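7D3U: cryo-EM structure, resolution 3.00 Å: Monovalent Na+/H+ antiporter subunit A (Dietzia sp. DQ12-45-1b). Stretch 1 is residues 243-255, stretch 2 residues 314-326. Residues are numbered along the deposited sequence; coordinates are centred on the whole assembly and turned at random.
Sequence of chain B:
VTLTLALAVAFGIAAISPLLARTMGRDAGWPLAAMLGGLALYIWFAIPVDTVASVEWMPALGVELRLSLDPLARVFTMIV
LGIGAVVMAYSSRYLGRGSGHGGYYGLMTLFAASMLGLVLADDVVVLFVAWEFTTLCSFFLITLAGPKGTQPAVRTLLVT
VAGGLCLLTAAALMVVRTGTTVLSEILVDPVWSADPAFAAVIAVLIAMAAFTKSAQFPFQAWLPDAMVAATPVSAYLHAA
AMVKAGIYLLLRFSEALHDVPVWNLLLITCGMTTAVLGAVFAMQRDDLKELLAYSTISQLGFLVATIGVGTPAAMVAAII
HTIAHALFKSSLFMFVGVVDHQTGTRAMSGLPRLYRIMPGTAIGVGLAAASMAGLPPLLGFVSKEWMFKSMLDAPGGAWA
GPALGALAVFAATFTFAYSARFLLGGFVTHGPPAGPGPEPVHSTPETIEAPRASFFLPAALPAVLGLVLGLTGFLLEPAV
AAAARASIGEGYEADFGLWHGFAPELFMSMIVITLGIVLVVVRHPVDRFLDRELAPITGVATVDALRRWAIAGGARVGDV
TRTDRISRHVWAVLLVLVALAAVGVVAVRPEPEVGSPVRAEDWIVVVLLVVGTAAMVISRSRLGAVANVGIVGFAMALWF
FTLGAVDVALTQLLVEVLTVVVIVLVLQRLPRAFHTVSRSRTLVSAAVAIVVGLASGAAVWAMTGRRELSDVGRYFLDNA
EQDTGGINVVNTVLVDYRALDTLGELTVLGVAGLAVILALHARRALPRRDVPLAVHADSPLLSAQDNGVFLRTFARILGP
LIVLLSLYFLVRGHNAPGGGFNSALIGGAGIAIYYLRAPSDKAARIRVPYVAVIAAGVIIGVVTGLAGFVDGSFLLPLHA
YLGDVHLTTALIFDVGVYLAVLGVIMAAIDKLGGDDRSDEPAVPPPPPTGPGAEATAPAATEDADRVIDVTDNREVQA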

ATOM      1  N   VAL B 243       8.816 -38.179 -16.777  1.00 77.37           N
ATOM      2  CA  VAL B 243       9.550 -39.062 -15.884  1.00 77.37           C
ATOM      3  C   VAL B 243      10.940 -39.354 -16.419  1.00 77.37           C
ATOM      4  O   VAL B 243      11.830 -39.733 -15.649  1.00 77.37           O
ATOM      5  CB  VAL B 243       8.767 -40.364 -15.652  1.00 77.37           C
ATOM      6  CG1 VAL B 243       7.410 -40.060 -15.047  1.00 77.37           C
ATOM      7  CG2 VAL B 243       8.621 -41.128 -16.946  1.00 77.37           C
ATOM      8  N   LYS B 244      11.158 -39.187 -17.723  1.00 76.85           N
ATOM      9  CA  LYS B 244      12.499 -39.281 -18.274  1.00 76.85           C
ATOM     10  C   LYS B 244      13.255 -37.967 -18.206  1.00 76.85           C
ATOM     11  O   LYS B 244      14.465 -37.960 -18.443  1.00 76.85           O
ATOM     12  CB  LYS B 244      12.454 -39.759 -19.724  1.00 76.85           C
ATOM     13  CG  LYS B 244      11.960 -41.174 -19.889  1.00 76.85           C
ATOM     14  CD  LYS B 244      12.531 -42.099 -18.843  1.00 76.85           C
ATOM     15  CE  LYS B 244      12.136 -43.531 -19.134  1.00 76.85           C
ATOM     16  NZ  LYS B 244      12.393 -44.409 -17.966  1.00 76.85           N
ATOM     17  N   ALA B 245      12.582 -36.859 -17.895  1.00 77.01           N
ATOM     18  CA  ALA B 245      13.285 -35.592 -17.736  1.00 77.01           C
ATOM     19  C   ALA B 245      14.272 -35.662 -16.579  1.00 77.01           C
ATOM     20  O   ALA B 245      15.438 -35.270 -16.714  1.00 77.01           O
ATOM     21  CB  ALA B 245      12.282 -34.460 -17.525  1.00 77.01           C
ATOM     22  N   GLY B 246      13.825 -36.176 -15.433  1.00 75.13           N
ATOM     23  CA  GLY B 246      14.722 -36.317 -14.300  1.00 75.13           C
ATOM     24  C   GLY B 246      15.863 -37.275 -14.576  1.00 75.13           C
ATOM     25  O   GLY B 246      16.994 -37.057 -14.133  1.00 75.13           O
ATOM     26  N   ILE B 247      15.592 -38.338 -15.332  1.00 72.95           N
ATOM     27  CA  ILE B 247      16.636 -39.315 -15.616  1.00 72.95           C
ATOM     28  C   ILE B 247      17.647 -38.744 -16.601  1.00 72.95           C
ATOM     29  O   ILE B 247      18.853 -38.982 -16.478  1.00 72.95           O
ATOM     30  CB  ILE B 247      16.014 -40.623 -16.126  1.00 72.95           C
ATOM     31  CG1 ILE B 247      15.186 -41.259 -15.014  1.00 72.95           C
ATOM     32  CG2 ILE B 247      17.088 -41.579 -16.598  1.00 72.95           C
ATOM     33  CD1 ILE B 247      14.723 -42.638 -15.333  1.00 72.95           C
ATOM     34  N   TYR B 248      17.183 -37.965 -17.579  1.00 73.27           N
ATOM     35  CA  TYR B 248      18.115 -37.280 -18.463  1.00 73.27           C
ATOM     36  C   TYR B 248      18.939 -36.259 -17.697  1.00 73.27           C
ATOM     37  O   TYR B 248      20.113 -36.041 -18.009  1.00 73.27           O
ATOM     38  CB  TYR B 248      17.376 -36.600 -19.612  1.00 73.27           C
ATOM     39  CG  TYR B 248      18.230 -35.573 -20.317  1.00 73.27           C
ATOM     40  CD1 TYR B 248      19.183 -35.959 -21.244  1.00 73.27           C
ATOM     41  CD2 TYR B 248      18.095 -34.220 -20.041  1.00 73.27           C
ATOM     42  CE1 TYR B 248      19.973 -35.031 -21.882  1.00 73.27           C
ATOM     43  CE2 TYR B 248      18.881 -33.284 -20.674  1.00 73.27           C
ATOM     44  CZ  TYR B 248      19.818 -33.695 -21.595  1.00 73.27           C
ATOM     45  OH  TYR B 248      20.604 -32.766 -22.232  1.00 73.27           O
ATOM     46  N   LEU B 249      18.338 -35.607 -16.701  1.00 72.03           N
ATOM     47  CA  LEU B 249      19.099 -34.664 -15.891  1.00 72.03           C
ATOM     48  C   LEU B 249      20.166 -35.380 -15.075  1.00 72.03           C
ATOM     49  O   LEU B 249      21.287 -34.878 -14.931  1.00 72.03           O
ATOM     50  CB  LEU B 249      18.165 -33.879 -14.975  1.00 72.03           C
ATOM     51  CG  LEU B 249      18.822 -32.703 -14.259  1.00 72.03           C
ATOM     52  CD1 LEU B 249      19.050 -31.571 -15.236  1.00 72.03           C
ATOM     53  CD2 LEU B 249      17.976 -32.245 -13.090  1.00 72.03           C
ATOM     54  N   LEU B 250      19.838 -36.552 -14.530  1.00 71.36           N
ATOM     55  CA  LEU B 250      20.831 -37.327 -13.795  1.00 71.36           C
ATOM     56  C   LEU B 250      21.909 -37.879 -14.718  1.00 71.36           C
ATOM     57  O   LEU B 250      23.051 -38.070 -14.290  1.00 71.36           O
ATOM     58  CB  LEU B 250      20.157 -38.464 -13.034  1.00 71.36           C
ATOM     59  CG  LEU B 250      19.213 -38.008 -11.927  1.00 71.36           C
ATOM     60  CD1 LEU B 250      18.772 -39.173 -11.081  1.00 71.36           C
ATOM     61  CD2 LEU B 250      19.881 -36.956 -11.069  1.00 71.36           C
ATOM     62  N   LEU B 251      21.567 -38.147 -15.978  1.00 72.90           N
ATOM     63  CA  LEU B 251      22.554 -38.658 -16.922  1.00 72.90           C
ATOM     64  C   LEU B 251      23.473 -37.551 -17.417  1.00 72.90           C
ATOM     65  O   LEU B 251      24.674 -37.775 -17.601  1.00 72.90           O
ATOM     66  CB  LEU B 251      21.848 -39.326 -18.101  1.00 72.90           C
ATOM     67  CG  LEU B 251      21.715 -40.846 -18.039  1.00 72.90           C
ATOM     68  CD1 LEU B 251      20.651 -41.323 -19.006  1.00 72.90           C
ATOM     69  CD2 LEU B 251      23.042 -41.495 -18.349  1.00 72.90           C
ATOM     70  N   ARG B 252      22.929 -36.354 -17.634  1.00 75.58           N
ATOM     71  CA  ARG B 252      23.740 -35.238 -18.105  1.00 75.58           C
ATOM     72  C   ARG B 252      24.729 -34.795 -17.039  1.00 75.58           C
ATOM     73  O   ARG B 252      25.929 -34.669 -17.304  1.00 75.58           O
ATOM     74  CB  ARG B 252      22.840 -34.075 -18.516  1.00 75.58           C
ATOM     75  CG  ARG B 252      23.593 -32.843 -18.975  1.00 75.58           C
ATOM     76  CD  ARG B 252      24.564 -33.176 -20.092  1.00 75.58           C
ATOM     77  NE  ARG B 252      23.879 -33.365 -21.365  1.00 75.58           N
ATOM     78  CZ  ARG B 252      23.802 -32.437 -22.313  1.00 75.58           C
ATOM     79  NH1 ARG B 252      24.369 -31.254 -22.131  1.00 75.58           N
ATOM     80  NH2 ARG B 252      23.158 -32.692 -23.443  1.00 75.58           N
ATOM     81  N   PHE B 253      24.243 -34.555 -15.825  1.00 74.22           N
ATOM     82  CA  PHE B 253      25.092 -34.082 -14.742  1.00 74.22           C
ATOM     83  C   PHE B 253      25.965 -35.175 -14.148  1.00 74.22           C
ATOM     84  O   PHE B 253      26.721 -34.898 -13.212  1.00 74.22           O
ATOM     85  CB  PHE B 253      24.238 -33.450 -13.643  1.00 74.22           C
ATOM     86  CG  PHE B 253      23.892 -32.019 -13.903  1.00 74.22           C
ATOM     87  CD1 PHE B 253      24.764 -31.011 -13.547  1.00 74.22           C
ATOM     88  CD2 PHE B 253      22.698 -31.681 -14.512  1.00 74.22           C
ATOM     89  CE1 PHE B 253      24.450 -29.693 -13.789  1.00 74.22           C
ATOM     90  CE2 PHE B 253      22.380 -30.365 -14.755  1.00 74.22           C
ATOM     91  CZ  PHE B 253      23.256 -29.369 -14.393  1.00 74.22           C
ATOM     92  N   SER B 254      25.889 -36.398 -14.659  1.00 74.69           N
ATOM     93  CA  SER B 254      26.730 -37.468 -14.146  1.00 74.69           C
ATOM     94  C   SER B 254      28.167 -37.374 -14.634  1.00 74.69           C
ATOM     95  O   SER B 254      29.007 -38.160 -14.185  1.00 74.69           O
ATOM     96  CB  SER B 254      26.142 -38.827 -14.525  1.00 74.69           C
ATOM     97  OG  SER B 254      26.977 -39.874 -14.069  1.00 74.69           O
ATOM     98  N   GLU B 255      28.476 -36.443 -15.536  1.00 78.88           N
ATOM     99  CA  GLU B 255      29.859 -36.258 -15.957  1.00 78.88           C
ATOM    100  C   GLU B 255      30.699 -35.620 -14.863  1.00 78.88           C
ATOM    101  O   GLU B 255      31.885 -35.938 -14.730  1.00 78.88           O
ATOM    102  CB  GLU B 255      29.918 -35.402 -17.223  1.00 78.88           C
ATOM    103  CG  GLU B 255      31.326 -35.093 -17.698  1.00 78.88           C
ATOM    104  CD  GLU B 255      31.364 -34.615 -19.133  1.00 78.88           C
ATOM    105  OE1 GLU B 255      30.322 -34.139 -19.630  1.00 78.88           O
ATOM    106  OE2 GLU B 255      32.436 -34.716 -19.766  1.00 78.88           O
ATOM    107  N   ALA B 314      27.795 -48.423 -16.180  1.00 80.22           N
ATOM    108  CA  ALA B 314      26.471 -48.165 -15.633  1.00 80.22           C
ATOM    109  C   ALA B 314      25.632 -47.260 -16.518  1.00 80.22           C
ATOM    110  O   ALA B 314      24.414 -47.448 -16.603  1.00 80.22           O
ATOM    111  CB  ALA B 314      26.592 -47.541 -14.242  1.00 80.22           C
ATOM    112  N   MET B 315      26.252 -46.283 -17.183  1.00 80.28           N
ATOM    113  CA  MET B 315      25.490 -45.385 -18.042  1.00 80.28           C
ATOM    114  C   MET B 315      24.966 -46.101 -19.277  1.00 80.28           C
ATOM    115  O   MET B 315      23.881 -45.772 -19.767  1.00 80.28           O
ATOM    116  CB  MET B 315      26.347 -44.188 -18.440  1.00 80.28           C
ATOM    117  CG  MET B 315      26.771 -43.343 -17.263  1.00 80.28           C
ATOM    118  SD  MET B 315      25.407 -43.038 -16.135  1.00 80.28           S
ATOM    119  CE  MET B 315      26.301 -42.779 -14.609  1.00 80.28           C
ATOM    120  N   VAL B 316      25.711 -47.084 -19.786  1.00 80.98           N
ATOM    121  CA  VAL B 316      25.216 -47.887 -20.901  1.00 80.98           C
ATOM    122  C   VAL B 316      23.945 -48.617 -20.497  1.00 80.98           C
ATOM    123  O   VAL B 316      22.947 -48.624 -21.231  1.00 80.98           O
ATOM    124  CB  VAL B 316      26.299 -48.869 -21.375  1.00 80.98           C
ATOM    125  CG1 VAL B 316      25.784 -49.693 -22.533  1.00 80.98           C
ATOM    126  CG2 VAL B 316      27.556 -48.121 -21.769  1.00 80.98           C
ATOM    127  N   ALA B 317      23.963 -49.245 -19.320  1.00 79.44           N
ATOM    128  CA  ALA B 317      22.776 -49.934 -18.830  1.00 79.44           C
ATOM    129  C   ALA B 317      21.629 -48.959 -18.612  1.00 79.44           C
ATOM    130  O   ALA B 317      20.480 -49.258 -18.949  1.00 79.44           O
ATOM    131  CB  ALA B 317      23.098 -50.683 -17.539  1.00 79.44           C
ATOM    132  N   ALA B 318      21.926 -47.780 -18.064  1.00 76.65           N
ATOM    133  CA  ALA B 318      20.879 -46.792 -17.832  1.00 76.65           C
ATOM    134  C   ALA B 318      20.227 -46.357 -19.136  1.00 76.65           C
ATOM    135  O   ALA B 318      18.999 -46.267 -19.223  1.00 76.65           O
ATOM    136  CB  ALA B 318      21.451 -45.586 -17.094  1.00 76.65           C
ATOM    137  N   ILE B 319      21.026 -46.103 -20.170  1.00 77.27           N
ATOM    138  CA  ILE B 319      20.461 -45.634 -21.431  1.00 77.27           C
ATOM    139  C   ILE B 319      19.677 -46.745 -22.119  1.00 77.27           C
ATOM    140  O   ILE B 319      18.572 -46.518 -22.633  1.00 77.27           O
ATOM    141  CB  ILE B 319      21.568 -45.072 -22.338  1.00 77.27           C
ATOM    142  CG1 ILE B 319      22.201 -43.848 -21.686  1.00 77.27           C
ATOM    143  CG2 ILE B 319      21.007 -44.706 -23.697  1.00 77.27           C
ATOM    144  CD1 ILE B 319      23.409 -43.339 -22.411  1.00 77.27           C
ATOM    145  N   ILE B 320      20.226 -47.963 -22.143  1.00 76.96           N
ATOM    146  CA  ILE B 320      19.510 -49.042 -22.813  1.00 76.96           C
ATOM    147  C   ILE B 320      18.220 -49.367 -22.072  1.00 76.96           C
ATOM    148  O   ILE B 320      17.204 -49.684 -22.700  1.00 76.96           O
ATOM    149  CB  ILE B 320      20.409 -50.282 -22.979  1.00 76.96           C
ATOM    150  CG1 ILE B 320      19.739 -51.302 -23.897  1.00 76.96           C
ATOM    151  CG2 ILE B 320      20.716 -50.923 -21.646  1.00 76.96           C
ATOM    152  CD1 ILE B 320      19.209 -50.710 -25.179  1.00 76.96           C
ATOM    153  N   HIS B 321      18.207 -49.239 -20.743  1.00 76.31           N
ATOM    154  CA  HIS B 321      16.972 -49.484 -20.015  1.00 76.31           C
ATOM    155  C   HIS B 321      15.988 -48.338 -20.162  1.00 76.31           C
ATOM    156  O   HIS B 321      14.780 -48.573 -20.151  1.00 76.31           O
ATOM    157  CB  HIS B 321      17.252 -49.734 -18.537  1.00 76.31           C
ATOM    158  CG  HIS B 321      16.077 -50.284 -17.791  1.00 76.31           C
ATOM    159  ND1 HIS B 321      14.973 -49.522 -17.477  1.00 76.31           N
ATOM    160  CD2 HIS B 321      15.826 -51.525 -17.312  1.00 76.31           C
ATOM    161  CE1 HIS B 321      14.097 -50.267 -16.829  1.00 76.31           C
ATOM    162  NE2 HIS B 321      14.590 -51.487 -16.715  1.00 76.31           N
ATOM    163  N   THR B 322      16.471 -47.103 -20.302  1.00 73.91           N
ATOM    164  CA  THR B 322      15.569 -46.003 -20.615  1.00 73.91           C
ATOM    165  C   THR B 322      14.874 -46.240 -21.948  1.00 73.91           C
ATOM    166  O   THR B 322      13.660 -46.043 -22.068  1.00 73.91           O
ATOM    167  CB  THR B 322      16.338 -44.683 -20.633  1.00 73.91           C
ATOM    168  OG1 THR B 322      16.506 -44.212 -19.291  1.00 73.91           O
ATOM    169  CG2 THR B 322      15.590 -43.636 -21.435  1.00 73.91           C
ATOM    170  N   ILE B 323      15.624 -46.702 -22.950  1.00 75.90           N
ATOM    171  CA  ILE B 323      15.019 -47.005 -24.247  1.00 75.90           C
ATOM    172  C   ILE B 323      14.016 -48.145 -24.114  1.00 75.90           C
ATOM    173  O   ILE B 323      12.873 -48.055 -24.586  1.00 75.90           O
ATOM    174  CB  ILE B 323      16.106 -47.331 -25.285  1.00 75.90           C
ATOM    175  CG1 ILE B 323      16.887 -46.071 -25.651  1.00 75.90           C
ATOM    176  CG2 ILE B 323      15.488 -47.946 -26.524  1.00 75.90           C
ATOM    177  CD1 ILE B 323      18.119 -46.342 -26.475  1.00 75.90           C
ATOM    178  N   ALA B 324      14.428 -49.237 -23.465  1.00 76.25           N
ATOM    179  CA  ALA B 324      13.545 -50.388 -23.316  1.00 76.25           C
ATOM    180  C   ALA B 324      12.267 -50.016 -22.580  1.00 76.25           C
ATOM    181  O   ALA B 324      11.175 -50.454 -22.959  1.00 76.25           O
ATOM    182  CB  ALA B 324      14.272 -51.516 -22.588  1.00 76.25           C
ATOM    183  N   HIS B 325      12.381 -49.202 -21.530  1.00 76.59           N
ATOM    184  CA  HIS B 325      11.212 -48.797 -20.762  1.00 76.59           C
ATOM    185  C   HIS B 325      10.310 -47.888 -21.581  1.00 76.59           C
ATOM    186  O   HIS B 325       9.095 -48.097 -21.640  1.00 76.59           O
ATOM    187  CB  HIS B 325      11.649 -48.108 -19.471  1.00 76.59           C
ATOM    188  CG  HIS B 325      10.531 -47.449 -18.728  1.00 76.59           C
ATOM    189  ND1 HIS B 325       9.795 -48.098 -17.761  1.00 76.59           N
ATOM    190  CD2 HIS B 325      10.024 -46.197 -18.808  1.00 76.59           C
ATOM    191  CE1 HIS B 325       8.883 -47.274 -17.279  1.00 76.59           C
ATOM    192  NE2 HIS B 325       9.000 -46.114 -17.897  1.00 76.59           N
ATOM    193  N   ALA B 326      10.885 -46.874 -22.230  1.00 75.65           N
ATOM    194  CA  ALA B 326      10.085 -46.000 -23.075  1.00 75.65           C
ATOM    195  C   ALA B 326       9.390 -46.767 -24.187  1.00 75.65           C
ATOM    196  O   ALA B 326       8.387 -46.289 -24.723  1.00 75.65           O
ATOM    197  CB  ALA B 326      10.959 -44.896 -23.662  1.00 75.65           C
TER

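Two helical segments of the antiporter subunit A, far apart in sequence, run side by side and nearly antiparallel, their N-to-C directions 161° apart. The axes of helix 243-252 and helix 314-326 come no closer than 11.5 Å, a wide spacing that leaves the gap to be bridged by side chains. Each helix is held by its own ladder of i to i+4 backbone hydrogen bonds, such as Leu251 N to Ile247 O (2.9 Å) and Thr322 N to Ala318 O (2.9 Å). At Ser254 the bond is instead to the third residue back, Ser254 N to Leu251 O, weak at 3.5 Å. The antiparallel register pairs the beginning of one stretch with the later part of the other: Lys244 CA lies 7.8 Å from Thr322 CA, and Leu251 CA lies 7.4 Å from Met315 CA. On the first stretch Lys244, Ile247, Leu251 and Ser254 follow one another at steps of three or four residues, so their CA-to-CB bonds all point toward the second helix; Met315, Thr322 and His325 answer from the other side.

No hydrogen bond crosses between the stretches, and the contact, 399 Å² summed over both sides, rests on packing. Its apolar part centres on Leu251. Leu251 CD2 touches Met315 SD at 3.6 Å, while Leu251 CD1 packs against Ile319 CG1 at 4.0 Å, so one leucine side chain spans two residues a helical turn apart. The chi1 of Leu251, -98°, lies between the usual wells. Ile319 starts sideways from its backbone, but the end of its side chain comes nearer. Beyond Leu251, the m, m, t conformation of Met315 carries its terminal methyl to Ser254, with Met315 CE 3.0 Å from Ser254 OG, a tight approach.

Toward the other end, Ile247 CG2 lies 3.8 Å from Thr322 OG1. That hydroxyl turns back to its own helix, donating a weak hydrogen bond from Thr322 OG1 to Ala318 O (3.2 Å). The closest approach of Thr322 to Lys244 is from Thr322 CG2 to Lys244 CE, 4.2 Å. The lysine bends through two m rotamers, then extends through two t rotamers, which brings Lys244 NZ to 3.1 Å from His325 CD2. The amine approaches the imidazole obliquely, and its nearest ring atom is a carbon; His325 NE2 is hydrogen-bonded elsewhere in the structure. Lys244 and His325 are both buried, and this close approach lies within the protein interior.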